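Local coordinates for protein putative alpha-L-fucosidase (Bacteroides thetaiotaomicron, PDB 3EYP) that probably hydrolyses alpha-L-fucosides, as a putative lipoprotein of glycoside hydrolase family 29, at residues 108-113 with 118-123; 24-29 with 61-66; 346-351 with 366-371. All coordinates share one frame; numbering follows the deposited sequence.

Interaction 1 of 3, residues 108-113 with 118-123; sequences EFVDAC and LKAGIY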
ATOM      1  N   GLU A 108      19.457  -5.798 -12.799  1.00 39.75           N
ATOM      2  CA  GLU A 108      18.511  -5.472 -13.890  1.00 38.79           C
ATOM      3  C   GLU A 108      17.284  -4.689 -13.400  1.00 39.68           C
ATOM      4  O   GLU A 108      16.838  -3.699 -13.990  1.00 38.87           O
ATOM      5  CB  GLU A 108      18.092  -6.755 -14.627  1.00 40.68           C
ATOM      6  CG  GLU A 108      19.343  -7.471 -15.209  1.00 42.74           C
ATOM      7  CD  GLU A 108      19.110  -8.382 -16.395  1.00 46.14           C
ATOM      8  OE1 GLU A 108      18.092  -8.253 -17.105  1.00 45.06           O
ATOM      9  OE2 GLU A 108      20.035  -9.195 -16.656  1.00 46.31           O
ATOM     10  N   PHE A 109      16.718  -5.210 -12.329  1.00 38.46           N
ATOM     11  CA  PHE A 109      15.582  -4.599 -11.649  1.00 38.92           C
ATOM     12  C   PHE A 109      15.823  -3.153 -11.234  1.00 39.79           C
ATOM     13  O   PHE A 109      15.103  -2.238 -11.668  1.00 39.14           O
ATOM     14  CB  PHE A 109      15.126  -5.473 -10.453  1.00 38.79           C
ATOM     15  CG  PHE A 109      14.051  -4.836  -9.611  1.00 41.12           C
ATOM     16  CD1 PHE A 109      12.741  -4.679 -10.090  1.00 42.53           C
ATOM     17  CD2 PHE A 109      14.341  -4.396  -8.347  1.00 41.89           C
ATOM     18  CE1 PHE A 109      11.773  -4.069  -9.302  1.00 40.67           C
ATOM     19  CE2 PHE A 109      13.392  -3.799  -7.583  1.00 40.46           C
ATOM     20  CZ  PHE A 109      12.097  -3.642  -8.073  1.00 39.67           C
ATOM     21  N   VAL A 110      16.813  -2.944 -10.370  1.00 39.11           N
ATOM     22  CA  VAL A 110      17.120  -1.587  -9.905  1.00 39.52           C
ATOM     23  C   VAL A 110      17.600  -0.682 -11.031  1.00 41.08           C
ATOM     24  O   VAL A 110      17.370   0.526 -10.977  1.00 40.88           O
ATOM     25  CB  VAL A 110      18.142  -1.455  -8.715  1.00 39.13           C
ATOM     26  CG1 VAL A 110      17.659  -2.188  -7.472  1.00 41.52           C
ATOM     27  CG2 VAL A 110      19.517  -1.884  -9.113  1.00 36.37           C
ATOM     28  N   ASP A 111      18.200  -1.246 -12.067  1.00 41.57           N
ATOM     29  CA  ASP A 111      18.635  -0.402 -13.202  1.00 42.91           C
ATOM     30  C   ASP A 111      17.392   0.094 -13.949  1.00 41.95           C
ATOM     31  O   ASP A 111      17.262   1.280 -14.254  1.00 43.20           O
ATOM     32  CB  ASP A 111      19.614  -1.114 -14.150  1.00 42.95           C
ATOM     33  CG  ASP A 111      21.029  -1.188 -13.582  1.00 45.63           C
ATOM     34  OD1 ASP A 111      21.365  -0.473 -12.617  1.00 44.74           O
ATOM     35  OD2 ASP A 111      21.801  -2.017 -14.097  1.00 46.29           O
ATOM     36  N   ALA A 112      16.458  -0.814 -14.211  1.00 41.07           N
ATOM     37  CA  ALA A 112      15.195  -0.478 -14.864  1.00 40.07           C
ATOM     38  C   ALA A 112      14.397   0.539 -14.006  1.00 41.35           C
ATOM     39  O   ALA A 112      13.782   1.472 -14.525  1.00 41.69           O
ATOM     40  CB  ALA A 112      14.312  -1.772 -15.185  1.00 40.83           C
ATOM     41  N   CYS A 113      14.376   0.352 -12.701  1.00 40.57           N
ATOM     42  CA  CYS A 113      13.634   1.320 -11.856  1.00 40.88           C
ATOM     43  C   CYS A 113      14.206   2.703 -12.050  1.00 41.51           C
ATOM     44  O   CYS A 113      13.471   3.692 -12.199  1.00 43.67           O
ATOM     45  CB  CYS A 113      13.707   0.976 -10.382  1.00 39.50           C
ATOM     46  SG  CYS A 113      12.650  -0.453  -9.880  1.00 41.02           S
ATOM     47  N   LEU A 118      11.267   5.127 -11.086  1.00 44.45           N
ATOM     48  CA  LEU A 118      10.424   4.392 -10.144  1.00 43.99           C
ATOM     49  C   LEU A 118      11.247   4.072  -8.904  1.00 43.83           C
ATOM     50  O   LEU A 118      12.452   3.960  -8.962  1.00 42.92           O
ATOM     51  CB  LEU A 118       9.876   3.152 -10.824  1.00 44.78           C
ATOM     52  CG  LEU A 118       9.016   3.449 -12.060  1.00 46.97           C
ATOM     53  CD1 LEU A 118       8.398   2.191 -12.615  1.00 51.42           C
ATOM     54  CD2 LEU A 118       7.947   4.471 -11.725  1.00 52.05           C
ATOM     55  N   LYS A 119      10.585   4.029  -7.754  1.00 42.25           N
ATOM     56  CA  LYS A 119      11.269   3.724  -6.515  1.00 41.83           C
ATOM     57  C   LYS A 119      11.389   2.213  -6.317  1.00 40.78           C
ATOM     58  O   LYS A 119      10.393   1.495  -6.299  1.00 41.15           O
ATOM     59  CB  LYS A 119      10.549   4.368  -5.298  1.00 42.41           C
ATOM     60  CG  LYS A 119      10.384   5.906  -5.408  1.00 42.11           C
ATOM     61  CD  LYS A 119       9.221   6.426  -4.479  1.00 43.37           C
ATOM     62  CE  LYS A 119       9.525   7.853  -4.039  1.00 41.71           C
ATOM     63  NZ  LYS A 119       8.377   8.594  -3.499  1.00 38.19           N
ATOM     64  N   ALA A 120      12.611   1.779  -6.064  1.00 39.02           N
ATOM     65  CA  ALA A 120      12.940   0.337  -5.900  1.00 39.09           C
ATOM     66  C   ALA A 120      12.808  -0.089  -4.457  1.00 38.13           C
ATOM     67  O   ALA A 120      13.143   0.642  -3.530  1.00 39.40           O
ATOM     68  CB  ALA A 120      14.369   0.016  -6.385  1.00 38.40           C
ATOM     69  N   GLY A 121      12.274  -1.280  -4.288  1.00 37.27           N
ATOM     70  CA  GLY A 121      12.251  -1.927  -2.985  1.00 37.30           C
ATOM     71  C   GLY A 121      12.638  -3.387  -3.079  1.00 37.83           C
ATOM     72  O   GLY A 121      12.650  -3.996  -4.157  1.00 37.52           O
ATOM     73  N   ILE A 122      12.936  -3.916  -1.916  1.00 37.88           N
ATOM     74  CA  ILE A 122      13.439  -5.251  -1.721  1.00 37.24           C
ATOM     75  C   ILE A 122      12.701  -6.077  -0.668  1.00 38.37           C
ATOM     76  O   ILE A 122      12.476  -5.653   0.480  1.00 39.68           O
ATOM     77  CB  ILE A 122      14.915  -5.206  -1.257  1.00 38.07           C
ATOM     78  CG1 ILE A 122      15.855  -4.536  -2.295  1.00 38.94           C
ATOM     79  CG2 ILE A 122      15.393  -6.557  -0.960  1.00 36.42           C
ATOM     80  CD1 ILE A 122      15.897  -5.295  -3.701  1.00 37.67           C
ATOM     81  N   TYR A 123      12.286  -7.248  -1.110  1.00 36.72           N
ATOM     82  CA  TYR A 123      11.755  -8.322  -0.237  1.00 37.26           C
ATOM     83  C   TYR A 123      12.906  -9.340  -0.060  1.00 37.96           C
ATOM     84  O   TYR A 123      13.404  -9.918  -1.026  1.00 37.65           O
ATOM     85  CB  TYR A 123      10.507  -8.923  -0.895  1.00 37.02           C
ATOM     86  CG  TYR A 123       9.895 -10.176  -0.263  1.00 37.90           C
ATOM     87  CD1 TYR A 123       8.561 -10.186   0.111  1.00 39.57           C
ATOM     88  CD2 TYR A 123      10.644 -11.330  -0.045  1.00 37.57           C
ATOM     89  CE1 TYR A 123       7.976 -11.307   0.648  1.00 39.34           C
ATOM     90  CE2 TYR A 123      10.078 -12.453   0.529  1.00 36.90           C
ATOM     91  CZ  TYR A 123       8.723 -12.443   0.860  1.00 39.57           C
ATOM     92  OH  TYR A 123       8.130 -13.564   1.431  1.00 39.06           O
TER

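Interaction 2 of 3, residues 24-29 with 61-66; sequences AFFHFG and QTLKAA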
ATOM      1  N   ALA A  24       4.009  -1.909  -6.725  1.00 38.95           N
ATOM      2  CA  ALA A  24       4.016  -3.270  -7.301  1.00 38.48           C
ATOM      3  C   ALA A  24       4.861  -4.279  -6.521  1.00 37.99           C
ATOM      4  O   ALA A  24       5.870  -3.958  -5.980  1.00 37.21           O
ATOM      5  CB  ALA A  24       4.426  -3.260  -8.773  1.00 39.85           C
ATOM      6  N   PHE A  25       4.365  -5.526  -6.467  1.00 37.27           N
ATOM      7  CA  PHE A  25       5.131  -6.653  -5.944  1.00 37.11           C
ATOM      8  C   PHE A  25       5.493  -7.470  -7.184  1.00 36.42           C
ATOM      9  O   PHE A  25       4.744  -7.508  -8.124  1.00 37.82           O
ATOM     10  CB  PHE A  25       4.241  -7.569  -5.088  1.00 37.11           C
ATOM     11  CG  PHE A  25       4.754  -7.860  -3.706  1.00 40.39           C
ATOM     12  CD1 PHE A  25       6.104  -7.784  -3.381  1.00 38.29           C
ATOM     13  CD2 PHE A  25       3.842  -8.269  -2.709  1.00 39.90           C
ATOM     14  CE1 PHE A  25       6.522  -8.085  -2.161  1.00 40.61           C
ATOM     15  CE2 PHE A  25       4.273  -8.576  -1.458  1.00 41.12           C
ATOM     16  CZ  PHE A  25       5.594  -8.472  -1.158  1.00 42.01           C
ATOM     17  N   PHE A  26       6.678  -8.033  -7.184  1.00 36.77           N
ATOM     18  CA  PHE A  26       7.159  -8.901  -8.259  1.00 35.85           C
ATOM     19  C   PHE A  26       7.700 -10.149  -7.618  1.00 36.92           C
ATOM     20  O   PHE A  26       8.847 -10.180  -7.144  1.00 36.88           O
ATOM     21  CB  PHE A  26       8.269  -8.262  -9.098  1.00 37.49           C
ATOM     22  CG  PHE A  26       7.812  -7.111  -9.964  1.00 35.34           C
ATOM     23  CD1 PHE A  26       6.769  -7.254 -10.808  1.00 40.11           C
ATOM     24  CD2 PHE A  26       8.473  -5.895  -9.918  1.00 35.54           C
ATOM     25  CE1 PHE A  26       6.347  -6.223 -11.582  1.00 38.92           C
ATOM     26  CE2 PHE A  26       8.056  -4.846 -10.705  1.00 37.73           C
ATOM     27  CZ  PHE A  26       6.986  -4.994 -11.510  1.00 36.78           C
ATOM     28  N   HIS A  27       6.849 -11.167  -7.556  1.00 35.39           N
ATOM     29  CA  HIS A  27       7.212 -12.464  -7.019  1.00 35.16           C
ATOM     30  C   HIS A  27       7.770 -13.333  -8.170  1.00 36.45           C
ATOM     31  O   HIS A  27       7.043 -13.745  -9.068  1.00 38.06           O
ATOM     32  CB  HIS A  27       6.035 -13.204  -6.385  1.00 35.45           C
ATOM     33  CG  HIS A  27       5.779 -12.826  -4.967  1.00 36.83           C
ATOM     34  ND1 HIS A  27       5.311 -11.579  -4.622  1.00 36.00           N
ATOM     35  CD2 HIS A  27       5.972 -13.502  -3.798  1.00 38.96           C
ATOM     36  CE1 HIS A  27       5.220 -11.502  -3.302  1.00 41.84           C
ATOM     37  NE2 HIS A  27       5.601 -12.653  -2.775  1.00 38.84           N
ATOM     38  N   PHE A  28       9.075 -13.518  -8.101  1.00 36.32           N
ATOM     39  CA  PHE A  28       9.862 -14.186  -9.146  1.00 36.61           C
ATOM     40  C   PHE A  28      11.076 -14.854  -8.513  1.00 36.34           C
ATOM     41  O   PHE A  28      11.752 -14.314  -7.605  1.00 36.52           O
ATOM     42  CB  PHE A  28      10.274 -13.150 -10.177  1.00 38.18           C
ATOM     43  CG  PHE A  28      11.086 -13.679 -11.355  1.00 37.25           C
ATOM     44  CD1 PHE A  28      10.499 -14.545 -12.301  1.00 34.83           C
ATOM     45  CD2 PHE A  28      12.350 -13.149 -11.595  1.00 39.53           C
ATOM     46  CE1 PHE A  28      11.205 -14.946 -13.411  1.00 36.22           C
ATOM     47  CE2 PHE A  28      13.100 -13.556 -12.717  1.00 41.16           C
ATOM     48  CZ  PHE A  28      12.551 -14.448 -13.617  1.00 38.52           C
ATOM     49  N   GLY A  29      11.325 -16.039  -8.994  1.00 36.04           N
ATOM     50  CA  GLY A  29      12.482 -16.785  -8.542  1.00 36.91           C
ATOM     51  C   GLY A  29      12.496 -18.210  -9.022  1.00 37.93           C
ATOM     52  O   GLY A  29      11.940 -18.561 -10.048  1.00 37.74           O
ATOM     53  N   GLN A  61       7.346  -0.781 -17.760  1.00 41.59           N
ATOM     54  CA  GLN A  61       6.326  -0.209 -18.706  1.00 42.05           C
ATOM     55  C   GLN A  61       4.920  -0.552 -18.239  1.00 42.85           C
ATOM     56  O   GLN A  61       3.976   0.251 -18.291  1.00 42.54           O
ATOM     57  CB  GLN A  61       6.578  -0.710 -20.127  1.00 43.11           C
ATOM     58  CG  GLN A  61       7.835  -0.146 -20.741  1.00 44.42           C
ATOM     59  CD  GLN A  61       8.491  -1.063 -21.770  1.00 49.56           C
ATOM     60  OE1 GLN A  61       7.832  -1.890 -22.396  1.00 56.65           O
ATOM     61  NE2 GLN A  61       9.816  -0.892 -21.962  1.00 54.10           N
ATOM     62  N   THR A  62       4.807  -1.746 -17.686  1.00 42.45           N
ATOM     63  CA  THR A  62       3.547  -2.161 -17.040  1.00 41.92           C
ATOM     64  C   THR A  62       3.132  -1.153 -15.934  1.00 41.51           C
ATOM     65  O   THR A  62       1.992  -0.700 -15.857  1.00 41.04           O
ATOM     66  CB  THR A  62       3.617  -3.617 -16.527  1.00 42.15           C
ATOM     67  OG1 THR A  62       3.654  -4.505 -17.668  1.00 42.44           O
ATOM     68  CG2 THR A  62       2.377  -4.005 -15.655  1.00 40.13           C
ATOM     69  N   LEU A  63       4.089  -0.835 -15.098  1.00 40.21           N
ATOM     70  CA  LEU A  63       3.870   0.058 -13.975  1.00 40.57           C
ATOM     71  C   LEU A  63       3.595   1.456 -14.427  1.00 41.44           C
ATOM     72  O   LEU A  63       2.790   2.148 -13.816  1.00 41.66           O
ATOM     73  CB  LEU A  63       5.042   0.078 -13.009  1.00 40.32           C
ATOM     74  CG  LEU A  63       5.386  -1.276 -12.390  1.00 41.47           C
ATOM     75  CD1 LEU A  63       6.364  -1.101 -11.256  1.00 41.77           C
ATOM     76  CD2 LEU A  63       4.116  -2.136 -11.959  1.00 38.70           C
ATOM     77  N   LYS A  64       4.293   1.906 -15.465  1.00 42.92           N
ATOM     78  CA  LYS A  64       4.040   3.262 -15.971  1.00 44.65           C
ATOM     79  C   LYS A  64       2.583   3.371 -16.407  1.00 44.20           C
ATOM     80  O   LYS A  64       1.861   4.277 -16.001  1.00 44.49           O
ATOM     81  CB  LYS A  64       4.959   3.622 -17.138  1.00 45.07           C
ATOM     82  CG  LYS A  64       6.327   3.831 -16.697  1.00 49.37           C
ATOM     83  CD  LYS A  64       6.504   5.174 -16.015  1.00 54.17           C
ATOM     84  CE  LYS A  64       7.964   5.428 -15.688  1.00 56.38           C
ATOM     85  NZ  LYS A  64       8.105   6.750 -15.022  1.00 59.62           N
ATOM     86  N   ALA A  65       2.155   2.420 -17.222  1.00 44.55           N
ATOM     87  CA  ALA A  65       0.801   2.450 -17.765  1.00 45.71           C
ATOM     88  C   ALA A  65      -0.219   2.320 -16.662  1.00 46.52           C
ATOM     89  O   ALA A  65      -1.413   2.628 -16.846  1.00 47.07           O
ATOM     90  CB  ALA A  65       0.551   1.360 -18.793  1.00 46.33           C
ATOM     91  N   ALA A  66       0.234   1.809 -15.536  1.00 45.78           N
ATOM     92  CA  ALA A  66      -0.695   1.515 -14.462  1.00 44.89           C
ATOM     93  C   ALA A  66      -0.704   2.546 -13.380  1.00 44.60           C
ATOM     94  O   ALA A  66      -1.446   2.419 -12.428  1.00 43.52           O
ATOM     95  CB  ALA A  66      -0.462   0.171 -13.896  1.00 44.20           C
TER

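Interaction 3 of 3, residues 346-351 with 366-371; sequences EKMLDN and ADIIFT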
ATOM      1  N   GLU A 346     -14.046  26.265   1.188  1.00 50.95           N
ATOM      2  CA  GLU A 346     -13.775  26.260  -0.253  1.00 51.78           C
ATOM      3  C   GLU A 346     -12.433  25.574  -0.577  1.00 51.12           C
ATOM      4  O   GLU A 346     -12.208  25.099  -1.682  1.00 49.81           O
ATOM      5  CB  GLU A 346     -13.770  27.677  -0.848  1.00 52.67           C
ATOM      6  CG  GLU A 346     -15.166  28.228  -1.012  1.00 54.23           C
ATOM      7  CD  GLU A 346     -15.640  28.945   0.227  1.00 58.04           C
ATOM      8  OE1 GLU A 346     -14.845  28.983   1.204  1.00 59.27           O
ATOM      9  OE2 GLU A 346     -16.805  29.461   0.214  1.00 60.49           O
ATOM     10  N   LYS A 347     -11.560  25.521   0.408  1.00 49.90           N
ATOM     11  CA  LYS A 347     -10.269  24.855   0.211  1.00 50.78           C
ATOM     12  C   LYS A 347     -10.403  23.367  -0.180  1.00 50.19           C
ATOM     13  O   LYS A 347      -9.564  22.853  -0.899  1.00 51.95           O
ATOM     14  CB  LYS A 347      -9.396  24.996   1.439  1.00 50.36           C
ATOM     15  CG  LYS A 347      -9.227  26.401   1.776  1.00 52.99           C
ATOM     16  CD  LYS A 347      -8.544  27.159   0.669  1.00 55.26           C
ATOM     17  CE  LYS A 347      -7.935  28.436   1.215  1.00 57.47           C
ATOM     18  NZ  LYS A 347      -8.894  29.544   1.100  1.00 57.91           N
ATOM     19  N   MET A 348     -11.472  22.719   0.274  1.00 48.29           N
ATOM     20  CA  MET A 348     -11.679  21.266   0.061  1.00 48.91           C
ATOM     21  C   MET A 348     -11.873  20.959  -1.422  1.00 49.59           C
ATOM     22  O   MET A 348     -11.877  19.780  -1.890  1.00 49.86           O
ATOM     23  CB  MET A 348     -12.908  20.764   0.851  1.00 48.38           C
ATOM     24  CG  MET A 348     -12.703  20.673   2.425  1.00 46.58           C
ATOM     25  SD  MET A 348     -14.069  19.933   3.388  1.00 35.13           S
ATOM     26  CE  MET A 348     -15.112  21.358   3.871  1.00 45.32           C
ATOM     27  N   LEU A 349     -12.038  22.048  -2.153  1.00 49.71           N
ATOM     28  CA  LEU A 349     -12.502  22.001  -3.548  1.00 50.73           C
ATOM     29  C   LEU A 349     -11.510  22.504  -4.554  1.00 51.16           C
ATOM     30  O   LEU A 349     -11.758  22.439  -5.748  1.00 50.66           O
ATOM     31  CB  LEU A 349     -13.774  22.821  -3.733  1.00 50.46           C
ATOM     32  CG  LEU A 349     -14.999  22.437  -2.940  1.00 50.63           C
ATOM     33  CD1 LEU A 349     -16.207  23.292  -3.317  1.00 49.04           C
ATOM     34  CD2 LEU A 349     -15.254  20.954  -3.199  1.00 52.93           C
ATOM     35  N   ASP A 350     -10.404  22.996  -4.045  1.00 51.80           N
ATOM     36  CA  ASP A 350      -9.454  23.765  -4.836  1.00 53.54           C
ATOM     37  C   ASP A 350      -8.346  22.974  -5.499  1.00 54.90           C
ATOM     38  O   ASP A 350      -7.477  23.530  -6.157  1.00 54.93           O
ATOM     39  CB  ASP A 350      -8.863  24.909  -4.021  1.00 53.08           C
ATOM     40  CG  ASP A 350      -7.854  24.445  -2.990  1.00 54.85           C
ATOM     41  OD1 ASP A 350      -7.500  23.254  -3.008  1.00 54.73           O
ATOM     42  OD2 ASP A 350      -7.418  25.280  -2.159  1.00 53.09           O
ATOM     43  N   ASN A 351      -8.361  21.680  -5.312  1.00 56.62           N
ATOM     44  CA  ASN A 351      -7.335  20.844  -5.942  1.00 58.96           C
ATOM     45  C   ASN A 351      -5.897  21.245  -5.622  1.00 59.54           C
ATOM     46  O   ASN A 351      -4.977  20.917  -6.363  1.00 59.91           O
ATOM     47  CB  ASN A 351      -7.490  20.906  -7.451  1.00 59.16           C
ATOM     48  CG  ASN A 351      -8.736  20.202  -7.932  1.00 62.61           C
ATOM     49  OD1 ASN A 351      -9.384  20.640  -8.888  1.00 70.73           O
ATOM     50  ND2 ASN A 351      -9.096  19.122  -7.271  1.00 66.31           N
ATOM     51  N   ALA A 366     -18.550  20.065  12.552  1.00 46.70           N
ATOM     52  CA  ALA A 366     -18.867  21.006  11.457  1.00 46.76           C
ATOM     53  C   ALA A 366     -19.844  20.466  10.447  1.00 48.94           C
ATOM     54  O   ALA A 366     -19.893  19.263  10.134  1.00 47.95           O
ATOM     55  CB  ALA A 366     -17.626  21.488  10.760  1.00 46.64           C
ATOM     56  N   ASP A 367     -20.614  21.400   9.919  1.00 49.52           N
ATOM     57  CA  ASP A 367     -21.571  21.105   8.855  1.00 51.17           C
ATOM     58  C   ASP A 367     -21.274  22.028   7.698  1.00 50.62           C
ATOM     59  O   ASP A 367     -21.223  23.239   7.886  1.00 50.89           O
ATOM     60  CB  ASP A 367     -22.998  21.364   9.312  1.00 51.82           C
ATOM     61  CG  ASP A 367     -23.571  20.254  10.214  1.00 58.19           C
ATOM     62  OD1 ASP A 367     -23.096  19.087  10.189  1.00 61.28           O
ATOM     63  OD2 ASP A 367     -24.563  20.559  10.951  1.00 63.97           O
ATOM     64  N   ILE A 368     -21.083  21.413   6.534  1.00 49.17           N
ATOM     65  CA  ILE A 368     -20.754  22.069   5.276  1.00 48.49           C
ATOM     66  C   ILE A 368     -21.749  21.720   4.174  1.00 49.48           C
ATOM     67  O   ILE A 368     -22.030  20.547   3.871  1.00 48.31           O
ATOM     68  CB  ILE A 368     -19.349  21.712   4.760  1.00 48.51           C
ATOM     69  CG1 ILE A 368     -18.253  21.891   5.857  1.00 48.04           C
ATOM     70  CG2 ILE A 368     -19.038  22.574   3.578  1.00 45.92           C
ATOM     71  CD1 ILE A 368     -18.054  20.704   6.812  1.00 43.97           C
ATOM     72  N   ILE A 369     -22.299  22.770   3.586  1.00 49.54           N
ATOM     73  CA  ILE A 369     -23.364  22.616   2.589  1.00 49.79           C
ATOM     74  C   ILE A 369     -22.858  23.182   1.295  1.00 49.63           C
ATOM     75  O   ILE A 369     -22.367  24.311   1.231  1.00 49.61           O
ATOM     76  CB  ILE A 369     -24.686  23.298   3.040  1.00 49.38           C
ATOM     77  CG1 ILE A 369     -25.201  22.564   4.249  1.00 51.60           C
ATOM     78  CG2 ILE A 369     -25.771  23.299   1.893  1.00 51.69           C
ATOM     79  CD1 ILE A 369     -26.518  23.135   4.854  1.00 52.73           C
ATOM     80  N   PHE A 370     -22.937  22.343   0.282  1.00 49.96           N
ATOM     81  CA  PHE A 370     -22.497  22.693  -1.039  1.00 50.33           C
ATOM     82  C   PHE A 370     -23.741  22.843  -1.854  1.00 51.72           C
ATOM     83  O   PHE A 370     -24.509  21.901  -1.998  1.00 52.47           O
ATOM     84  CB  PHE A 370     -21.591  21.600  -1.636  1.00 49.68           C
ATOM     85  CG  PHE A 370     -20.384  21.278  -0.792  1.00 48.01           C
ATOM     86  CD1 PHE A 370     -19.172  21.831  -1.080  1.00 47.05           C
ATOM     87  CD2 PHE A 370     -20.490  20.446   0.296  1.00 48.68           C
ATOM     88  CE1 PHE A 370     -18.049  21.530  -0.292  1.00 47.79           C
ATOM     89  CE2 PHE A 370     -19.391  20.154   1.090  1.00 46.39           C
ATOM     90  CZ  PHE A 370     -18.188  20.690   0.791  1.00 47.41           C
ATOM     91  N   THR A 371     -23.941  24.059  -2.345  1.00 53.13           N
ATOM     92  CA  THR A 371     -25.098  24.372  -3.212  1.00 53.97           C
ATOM     93  C   THR A 371     -24.643  24.501  -4.656  1.00 54.73           C
ATOM     94  O   THR A 371     -23.826  25.350  -5.039  1.00 54.92           O
ATOM     95  CB  THR A 371     -25.846  25.634  -2.736  1.00 53.66           C
ATOM     96  OG1 THR A 371     -26.311  25.451  -1.390  1.00 54.91           O
ATOM     97  CG2 THR A 371     -27.054  25.902  -3.625  1.00 54.86           C
TER

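Interaction 1 of 3, residues 108-113 with 118-123
Cys113 O accepts a hydrogen bond from Leu118 N (2.9 Å, N-H...O angle 168°), the only hydrogen bond between residues 108-113 and 118-123, made just ahead of strand 119-124. It closes the short connection between the end of the helix and the residue just before the strand.

The apolar contacts centre on the methyl of Ala120, which points at the helix. Cys113 SG lies 3.9 Å from Ala120 CB, Val110 CG1 touches the same methyl at 4.1 Å, and Phe109 CE2 does so as well. A separate ring-to-carbonyl contact is made by Phe109, whose CG is anti to the backbone N (chi1 174°); this turns the ring toward the strand and brings CE2 obliquely to 3.5 Å from Gly121 O. Within the helix, Cys113 SG sits 3.7 Å above one face of this ring, offset toward the rim.

Beyond the pair, Phe109 also rests on Ala71 and Leu73 of strand 70-76. The axes of helix 108-113 and strand 119-123 run nearly antiparallel, at 157° and 8.1 Å apart: a helix packed on a strand of the parallel sheet, the alpha-to-beta step of a TIM-barrel glycosidase.

Interaction 2 of 3, residues 24-29 with 61-66
Leu63 meets Ala24 and Phe26 with both of its methyls, and no hydrogen bond crosses between the segments. Its CG is anti to the carbonyl carbon (chi1 -59°) and the chain is extended at chi2 (-169°), a conformation that carries the forked end away from helix 56-65 and toward strand 22-26. The fork is shared. CD2 presses on Ala24 CB at 3.4 Å, tighter than usual for two carbons, while CD1 lies 3.8 Å from the same Ala24 CB and 4.0 Å from Phe26 CZ. Ala24 CB is thus held by both branches at once, in a small and closely fitted contact.

Phe26 approaches Leu63 from the opposite direction. Its CB leaves the backbone at an angle to the helix, but with chi1 at -70° the ring swings until its far end, CZ and CE2, reaches the leucine. CD1 of Leu63 meets the ring obliquely, and CD2 of Leu63 also stands 4.1 Å from Phe26 CZ, which puts the end of the ring against both methyls.

All three side chains are buried. Leu63 leans further on Ala71 and Ile68, and Phe26 packs against Trp59 of helix 56-65 and Ile304. Phe25, on the strand, and His27, just beyond it, lie away from this contact: CE1 of His27 lies 3.4 Å above the centre of the Phe25 ring. His27 also hydrogen-bonds Asn295 through ND1 and a glycerol through NE2. Ala24 and Phe26 pack against helix 56-65, whereas Phe25 packs on strand 291-295 and Trp164, consistent with the inner and outer layers of a TIM barrel.

Interaction 3 of 3, residues 346-351 with 366-371
Residues 346-349 form the end of a 3-10 segment, and 350-351 leave it as a loop. The turn packs beside strand 366-372, extended throughout residues 366-371, and no hydrogen bond joins the two segments. Of the strand residues 366-371, Ile368 and Phe370 make the contact.

The end of Met348 meets the end of Ile368 head-on. The methionine is extended through chi2 (-174°) and bends at chi3, which sets CE 3.8 Å from Ile368 CG1 and 4.1 Å from Ile368 CG2; the methyl thus meets both branches of the isoleucine. This is part of the hydrophobic interior of the F5/8 type C domain, a beta-sandwich: strand 366-372 belongs to one antiparallel sheet, while Met348 also touches Ile448 and Phe451 of strand 447-454 in the other. The loop carrying the 3-10 turn therefore packs against members of both sheets.

Leu349 passes alongside Phe370, the two side chains running in opposing senses. Leu349 CD1 rests against the rim of the Phe370 ring, close to the ring plane and 4.0 Å from Phe370 CE1, with Leu349 CD2 at 4.1 Å from the same carbon. Met348 CE approaches that ring obliquely, 4.4 Å from Phe370 CZ. Val333 of the neighbouring strand contacts Leu349, Ile368 and Phe370, and the Phe370 ring also meets that of Phe451.

Interactions 1 and 2 belong to one TIM barrel and, with centres 10 Å apart, touch directly. Phe109 CE1 lies 3.8 Å from Phe26 CD2, Leu118 CD1 is 4.0 Å from Leu63 CB, and Tyr123 CD1 is 3.7 Å from Phe25 CZ. Strand 70-76 runs between their two strands and is joined to both by backbone hydrogen bonds. His27, just beyond its strand, and Tyr123, on its strand, both meet His77; His27 also binds a glycerol, probably from the crystallisation liquor, consistent with a pocket at the C-terminal strand ends, where TIM-barrel glycosidases have their active site. Interaction 3, in the F5/8 type C domain, is centred about 40 Å from interaction 1 and 37 Å from interaction 2, touching neither.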